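Local structure of Baccell_00875 (Bacteroides cellulosilyticus DSM 14838, 5NO8) at residues Ala178-Met181 and Thr185-Leu188; Val192-Ile197 and Gly324-His329; Lys404-Thr409 and Tyr462-Asp467. The protein is a polysaccharide lyase that probably removes the L-rhamnose caps joined to glucuronic acid on complex arabinogalactan proteins. All coordinates share one frame; numbering follows the deposited sequence.

In the fold
The chemistry of these three contacts changes with their place in the fold. Contact 1 is the buried one: 178-181 and 185-188 close a beta hairpin, and direct hydrogen bonds do most of the joining. Contact 2, its centre about 24 Å from that of contact 1, starts from the same strand 187-194 at its other end, but there it meets the separate sheet holding strand 326-335 at the surface, and a lysine and waters replace the backbone pairing. Contact 3 lies across the centre of the chain from both, its nearest atoms about 27 Å from contact 1 and about 31 Å from contact 2. It is a partly buried meeting of two helices, mainly apolar, and one water bridges them.

Contact 1 of 3, residues Ala178-Met181 and Thr185-Leu188; sequences AIRM and TPHL
A178 pairs with L188 by two backbone bonds, A178 N to L188 O at 2.8 Å and L188 N to A178 O at 3.1 Å, the second almost straight at 174°. Their methyl and methylene carbons lie on the same face of the sheet. I179 CD1 rests over one face of the H187 ring, 4.2 Å from the centroid, a CH-pi contact; CG2, anti to the backbone N, meets CE1 at 3.7 Å. Strands 175-180 and 187-194 form a beta hairpin within an antiparallel sheet, and near its turn a side chain takes over from the main chain: R180 N donates to H187 ND1 at 3.0 Å, from slightly outside the ring plane. A leucine in place of H187 would probably leave the R180 N-H without this acceptor, in a buried setting. The R180 chain, bent at chi3 (-52°), brings NH2 to P186 O at 2.8 Å in a bent bond, on a lone pair in the carbonyl plane but with the oxygen tilted from the guanidinium plane. P186, preceded by a cis peptide bond, puts its CD 3.4 Å from R180 NH2. F184 O takes NE, N160 O takes NH1, and D48 forms a salt bridge with NH2.

Contact 2 of 3, residues Val192-Ile197 and Gly324-His329; sequences VTDGAI and GNKQTH
A classic beta bulge, in which T193 and D194 both face E236, ends strand 187-194, and it is to this bulge and the turn after it that K326 reaches from another sheet. The backbones stay apart, G195 CA and K326 CA being 8.0 Å from each other, so the lysine chain spans the gap. Its bend at chi2 (-86°) comes early, and the rest runs extended to the ammonium. Direct contacts are loose: K326 NZ gives a weak hydrogen bond to T193 O at 3.5 Å and a long salt bridge to D194 OD1 at 3.8 Å, the two side chains crossing at about a right angle. Water does the closer work. Three waters accept from K326 NZ. The first, its oxygen 2.8 Å from K326 NZ, donates to T193 O and, weakly, to D194 OD1. The second lies 2.8 Å from G195 O and can donate to it, though it has more acceptors in reach than protons. The third accepts from G195 N at 3.0 Å. The ammonium is thus largely hydrated, and its attraction for the carboxylate is probably softened. D194 also has S234 as partner for OD2, and T193 OG1 bonds to E236. Around them, strand 232-242 flanks the bulge, strand 314-322 lies beside strand 326-335, and S172, in a loop, touches K326 and bonds to the backbone of Q327.

Contact 3 of 3, residues Lys404-Thr409 and Tyr462-Asp467; sequences KQYLLT and YKVTGD
Y406 and V464 meet with the tyrosine ring slanted against both valine methyls. CG1 of V464 comes within 3.8 Å of ring carbon CE2 of Y406, and CG2 approaches CD2 at 4.0 Å, so both methyls meet the CD2-CE2 bond obliquely. With CG anti to the backbone N (chi1 175°), the tyrosine extends from its helix toward the other one, and its hydroxyl passes beyond the methyls. There a water lies 2.5 Å from Y406 OH and donates to V464 O at 2.8 Å, linking the phenol to the main chain of the residue whose methyls its ring touches. L407, one residue on, points toward the other helix and crosses K463 at about a right angle. Its CD2 lies 3.9 Å from K463 O and 4.1 Å from K463 CB, while CD1 comes up to K463 CE, near the far end of the lysine's aliphatic chain. The backbones approach to 6.8 Å between L407 CA and V464 CA. No direct hydrogen bond joins the two segments. K415, on helix 412-429, touches both Y406 and V464. T465 makes an ST turn, OG1 accepting from D467 N. Helices 396-409 and 448-465 thus pack near their C-terminal ends through small apolar patches, in a run of successive helices consistent with the alpha-toroid domain of many polysaccharide lyases.

Contact 1 of 3, residues Ala178-Met181 and Thr185-Leu188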
# COMPACT_ATOMS: atom_id res chain seq x y z
N ALA A 178 4.02 5.66 -13.14
CA ALA A 178 3.45 4.38 -13.46
C ALA A 178 4.53 3.41 -13.89
O ALA A 178 5.13 3.55 -14.93
CB ALA A 178 2.40 4.56 -14.53
N ILE A 179 4.78 2.43 -13.02
CA ILE A 179 5.86 1.47 -13.22
C ILE A 179 5.28 0.16 -13.70
O ILE A 179 4.45 -0.44 -13.04
CB ILE A 179 6.65 1.26 -11.91
CG1 ILE A 179 7.28 2.57 -11.42
CG2 ILE A 179 7.71 0.18 -12.07
CD1 ILE A 179 8.27 3.21 -12.36
N ARG A 180 5.67 -0.27 -14.89
CA ARG A 180 5.24 -1.56 -15.41
C ARG A 180 5.55 -2.63 -14.38
O ARG A 180 6.63 -2.63 -13.78
CB ARG A 180 5.94 -1.89 -16.73
CG ARG A 180 5.32 -3.05 -17.49
CD ARG A 180 6.29 -3.50 -18.58
NE ARG A 180 6.72 -2.39 -19.43
CZ ARG A 180 6.24 -2.07 -20.62
NH1 ARG A 180 5.29 -2.78 -21.22
NH2 ARG A 180 6.72 -1.01 -21.24
N MET A 181 4.60 -3.51 -14.13
CA MET A 181 4.68 -4.38 -12.94
C MET A 181 5.88 -5.34 -12.98
O MET A 181 6.48 -5.64 -11.93
CB MET A 181 3.36 -5.12 -12.69
CG MET A 181 2.17 -4.20 -12.42
SD MET A 181 0.72 -5.12 -11.96
CE MET A 181 -0.49 -3.81 -11.75
N THR A 185 11.31 -1.56 -18.82
CA THR A 185 11.18 -0.24 -19.42
C THR A 185 10.54 -0.38 -20.81
O THR A 185 10.56 -1.48 -21.38
CB THR A 185 12.55 0.43 -19.57
OG1 THR A 185 13.41 -0.40 -20.36
CG2 THR A 185 13.20 0.65 -18.20
N PRO A 186 9.92 0.67 -21.35
CA PRO A 186 9.71 1.95 -20.68
C PRO A 186 8.59 1.95 -19.65
O PRO A 186 7.66 1.15 -19.70
CB PRO A 186 9.30 2.87 -21.83
CG PRO A 186 8.56 1.96 -22.75
CD PRO A 186 9.30 0.65 -22.69
N HIS A 187 8.71 2.90 -18.73
CA HIS A 187 7.66 3.25 -17.80
C HIS A 187 7.05 4.59 -18.22
O HIS A 187 7.49 5.21 -19.17
CB HIS A 187 8.26 3.32 -16.43
CG HIS A 187 8.96 2.06 -16.03
ND1 HIS A 187 8.28 0.89 -15.81
CD2 HIS A 187 10.27 1.80 -15.81
CE1 HIS A 187 9.15 -0.05 -15.47
NE2 HIS A 187 10.37 0.47 -15.47
N LEU A 188 6.02 5.01 -17.49
CA LEU A 188 5.33 6.24 -17.81
C LEU A 188 5.27 7.17 -16.60
O LEU A 188 5.08 6.72 -15.48
CB LEU A 188 3.92 5.90 -18.24
CG LEU A 188 3.13 6.95 -19.02
CD1 LEU A 188 3.61 7.00 -20.45
CD2 LEU A 188 1.64 6.64 -19.01

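Contact 2 of 3, residues Val192-Ile197 and Gly324-His329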
# COMPACT_ATOMS: atom_id res chain seq x y z
N VAL A 192 2.68 17.30 -13.20
CA VAL A 192 1.88 18.55 -13.26
C VAL A 192 2.83 19.74 -13.41
O VAL A 192 3.79 19.93 -12.64
CB VAL A 192 0.97 18.71 -12.02
CG1 VAL A 192 0.33 20.10 -11.95
CG2 VAL A 192 -0.04 17.59 -11.97
N THR A 193 2.55 20.56 -14.41
CA THR A 193 3.36 21.75 -14.69
C THR A 193 2.63 23.07 -14.58
O THR A 193 3.28 24.09 -14.55
CB THR A 193 3.98 21.65 -16.10
OG1 THR A 193 2.97 21.34 -17.08
CG2 THR A 193 5.02 20.52 -16.09
N ASP A 194 1.30 23.07 -14.51
CA ASP A 194 0.57 24.27 -14.18
C ASP A 194 -0.67 23.83 -13.41
O ASP A 194 -1.20 22.76 -13.67
CB ASP A 194 0.21 25.06 -15.46
CG ASP A 194 -0.26 26.48 -15.16
OD1 ASP A 194 0.09 27.05 -14.10
OD2 ASP A 194 -0.98 27.06 -16.00
N GLY A 195 -1.11 24.65 -12.47
CA GLY A 195 -2.21 24.28 -11.56
C GLY A 195 -1.75 23.22 -10.57
O GLY A 195 -0.56 23.13 -10.25
N ALA A 196 -2.69 22.45 -10.05
CA ALA A 196 -2.43 21.54 -8.94
C ALA A 196 -3.37 20.36 -8.91
O ALA A 196 -4.50 20.43 -9.41
CB ALA A 196 -2.51 22.30 -7.62
N ILE A 197 -2.89 19.28 -8.31
CA ILE A 197 -3.73 18.13 -7.98
C ILE A 197 -3.65 17.97 -6.47
O ILE A 197 -2.56 17.83 -5.89
CB ILE A 197 -3.30 16.85 -8.72
CG1 ILE A 197 -3.52 16.97 -10.22
CG2 ILE A 197 -4.04 15.61 -8.18
CD1 ILE A 197 -4.96 17.21 -10.64
N GLY A 324 6.05 32.28 -6.74
CA GLY A 324 4.88 33.15 -6.79
C GLY A 324 3.58 32.50 -6.40
O GLY A 324 2.87 33.03 -5.57
N ASN A 325 3.23 31.38 -7.05
CA ASN A 325 1.93 30.78 -6.82
C ASN A 325 1.94 29.25 -6.72
O ASN A 325 0.89 28.62 -6.89
CB ASN A 325 0.98 31.23 -7.93
CG ASN A 325 1.32 30.63 -9.29
OD1 ASN A 325 2.42 30.17 -9.54
ND2 ASN A 325 0.34 30.64 -10.18
N LYS A 326 3.09 28.66 -6.46
CA LYS A 326 3.18 27.20 -6.38
C LYS A 326 3.24 26.76 -4.92
O LYS A 326 3.77 27.49 -4.05
CB LYS A 326 4.43 26.70 -7.11
CG LYS A 326 4.59 27.19 -8.53
CD LYS A 326 3.86 26.31 -9.50
CE LYS A 326 4.10 26.77 -10.93
NZ LYS A 326 3.04 26.21 -11.80
N GLN A 327 2.73 25.55 -4.68
CA GLN A 327 2.81 24.95 -3.36
C GLN A 327 2.85 23.46 -3.46
O GLN A 327 2.25 22.86 -4.34
CB GLN A 327 1.67 25.36 -2.43
CG GLN A 327 0.29 24.90 -2.82
CD GLN A 327 -0.76 25.36 -1.83
OE1 GLN A 327 -1.57 26.24 -2.14
NE2 GLN A 327 -0.76 24.78 -0.63
N THR A 328 3.55 22.88 -2.51
CA THR A 328 3.55 21.42 -2.36
C THR A 328 3.79 21.09 -0.91
O THR A 328 4.01 22.00 -0.11
CB THR A 328 4.56 20.74 -3.34
OG1 THR A 328 4.37 19.32 -3.37
CG2 THR A 328 6.01 21.03 -3.01
N HIS A 329 3.73 19.81 -0.56
CA HIS A 329 3.82 19.41 0.83
C HIS A 329 4.45 18.04 1.06
O HIS A 329 4.74 17.29 0.11
CB HIS A 329 2.41 19.45 1.45
CG HIS A 329 1.58 18.23 1.17
ND1 HIS A 329 1.02 17.97 -0.05
CD2 HIS A 329 1.26 17.18 1.97
CE1 HIS A 329 0.34 16.84 0.01
NE2 HIS A 329 0.47 16.33 1.22
O HOH W 1 3.44 27.21 -14.42
O HOH W 2 2.03 23.39 -11.15
O HOH W 3 -0.14 25.97 -8.66
O HOH W 4 0.38 26.85 -11.04

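Contact 3 of 3, residues Lys404-Thr409 and Tyr462-Asp467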
# COMPACT_ATOMS: atom_id res chain seq x y z
N LYS A 404 7.10 -11.85 21.00
CA LYS A 404 8.28 -11.06 20.73
C LYS A 404 8.45 -10.00 21.83
O LYS A 404 9.55 -9.79 22.32
CB LYS A 404 8.26 -10.43 19.34
CG LYS A 404 8.40 -11.47 18.25
CD LYS A 404 8.60 -10.86 16.89
CE LYS A 404 8.65 -11.95 15.83
NZ LYS A 404 9.13 -11.39 14.55
N GLN A 405 7.34 -9.39 22.24
CA GLN A 405 7.39 -8.38 23.30
C GLN A 405 7.75 -9.04 24.67
O GLN A 405 8.50 -8.47 25.46
CB GLN A 405 6.08 -7.62 23.42
CG GLN A 405 6.15 -6.41 24.36
CD GLN A 405 6.98 -5.23 23.88
OE1 GLN A 405 7.72 -5.28 22.91
NE2 GLN A 405 6.88 -4.14 24.63
N TYR A 406 7.27 -10.24 24.91
CA TYR A 406 7.70 -11.00 26.07
C TYR A 406 9.20 -11.24 26.07
O TYR A 406 9.87 -11.09 27.11
CB TYR A 406 6.93 -12.34 26.18
CG TYR A 406 7.50 -13.13 27.32
CD1 TYR A 406 7.10 -12.86 28.62
CD2 TYR A 406 8.51 -14.05 27.11
CE1 TYR A 406 7.68 -13.54 29.70
CE2 TYR A 406 9.09 -14.74 28.17
CZ TYR A 406 8.67 -14.48 29.46
OH TYR A 406 9.26 -15.14 30.52
N LEU A 407 9.76 -11.60 24.93
CA LEU A 407 11.19 -11.90 24.87
C LEU A 407 12.04 -10.67 25.21
O LEU A 407 13.17 -10.82 25.72
CB LEU A 407 11.58 -12.49 23.52
CG LEU A 407 10.98 -13.87 23.20
CD1 LEU A 407 11.31 -14.24 21.77
CD2 LEU A 407 11.49 -14.90 24.19
N LEU A 408 11.50 -9.47 24.97
CA LEU A 408 12.18 -8.23 25.29
C LEU A 408 11.98 -7.80 26.72
O LEU A 408 12.93 -7.37 27.38
CB LEU A 408 11.69 -7.11 24.34
CG LEU A 408 12.17 -7.29 22.91
CD1 LEU A 408 11.37 -6.38 21.99
CD2 LEU A 408 13.65 -6.97 22.79
N THR A 409 10.76 -7.93 27.20
CA THR A 409 10.33 -7.33 28.46
C THR A 409 10.23 -8.29 29.62
O THR A 409 10.24 -7.85 30.77
CB THR A 409 8.94 -6.67 28.33
OG1 THR A 409 7.95 -7.69 28.10
CG2 THR A 409 8.95 -5.66 27.23
N TYR A 462 8.35 -21.96 22.11
CA TYR A 462 9.53 -22.66 22.61
C TYR A 462 10.51 -21.69 23.25
O TYR A 462 11.04 -21.95 24.33
CB TYR A 462 10.23 -23.45 21.50
CG TYR A 462 11.60 -23.99 21.83
CD1 TYR A 462 11.79 -24.94 22.85
CD2 TYR A 462 12.71 -23.60 21.09
CE1 TYR A 462 13.05 -25.46 23.12
CE2 TYR A 462 13.97 -24.10 21.36
CZ TYR A 462 14.14 -25.04 22.36
OH TYR A 462 15.42 -25.49 22.58
N LYS A 463 10.74 -20.56 22.58
CA LYS A 463 11.65 -19.52 23.11
C LYS A 463 11.14 -18.94 24.43
O LYS A 463 11.94 -18.58 25.27
CB LYS A 463 11.88 -18.40 22.08
CG LYS A 463 12.46 -18.87 20.75
CD LYS A 463 12.65 -17.73 19.76
CE LYS A 463 13.94 -16.97 19.99
NZ LYS A 463 14.11 -15.88 19.01
N VAL A 464 9.83 -18.88 24.62
CA VAL A 464 9.24 -18.38 25.87
C VAL A 464 9.42 -19.38 27.01
O VAL A 464 9.75 -18.99 28.13
CB VAL A 464 7.73 -18.09 25.69
CG1 VAL A 464 7.04 -17.72 27.00
CG2 VAL A 464 7.52 -16.98 24.65
N THR A 465 9.18 -20.66 26.71
CA THR A 465 8.98 -21.68 27.74
C THR A 465 10.11 -22.68 27.90
O THR A 465 10.16 -23.34 28.93
CB THR A 465 7.72 -22.51 27.45
OG1 THR A 465 7.86 -23.16 26.18
CG2 THR A 465 6.49 -21.64 27.45
N GLY A 466 10.98 -22.83 26.90
CA GLY A 466 11.95 -23.93 26.85
C GLY A 466 11.32 -25.32 26.64
O GLY A 466 12.04 -26.33 26.67
N ASP A 467 10.01 -25.38 26.39
CA ASP A 467 9.27 -26.64 26.28
C ASP A 467 9.40 -27.21 24.87
O ASP A 467 8.80 -26.68 23.91
CB ASP A 467 7.81 -26.44 26.64
CG ASP A 467 7.03 -27.76 26.68
OD1 ASP A 467 7.54 -28.79 26.22
OD2 ASP A 467 5.89 -27.76 27.17
O HOH W 5 9.87 -17.59 30.55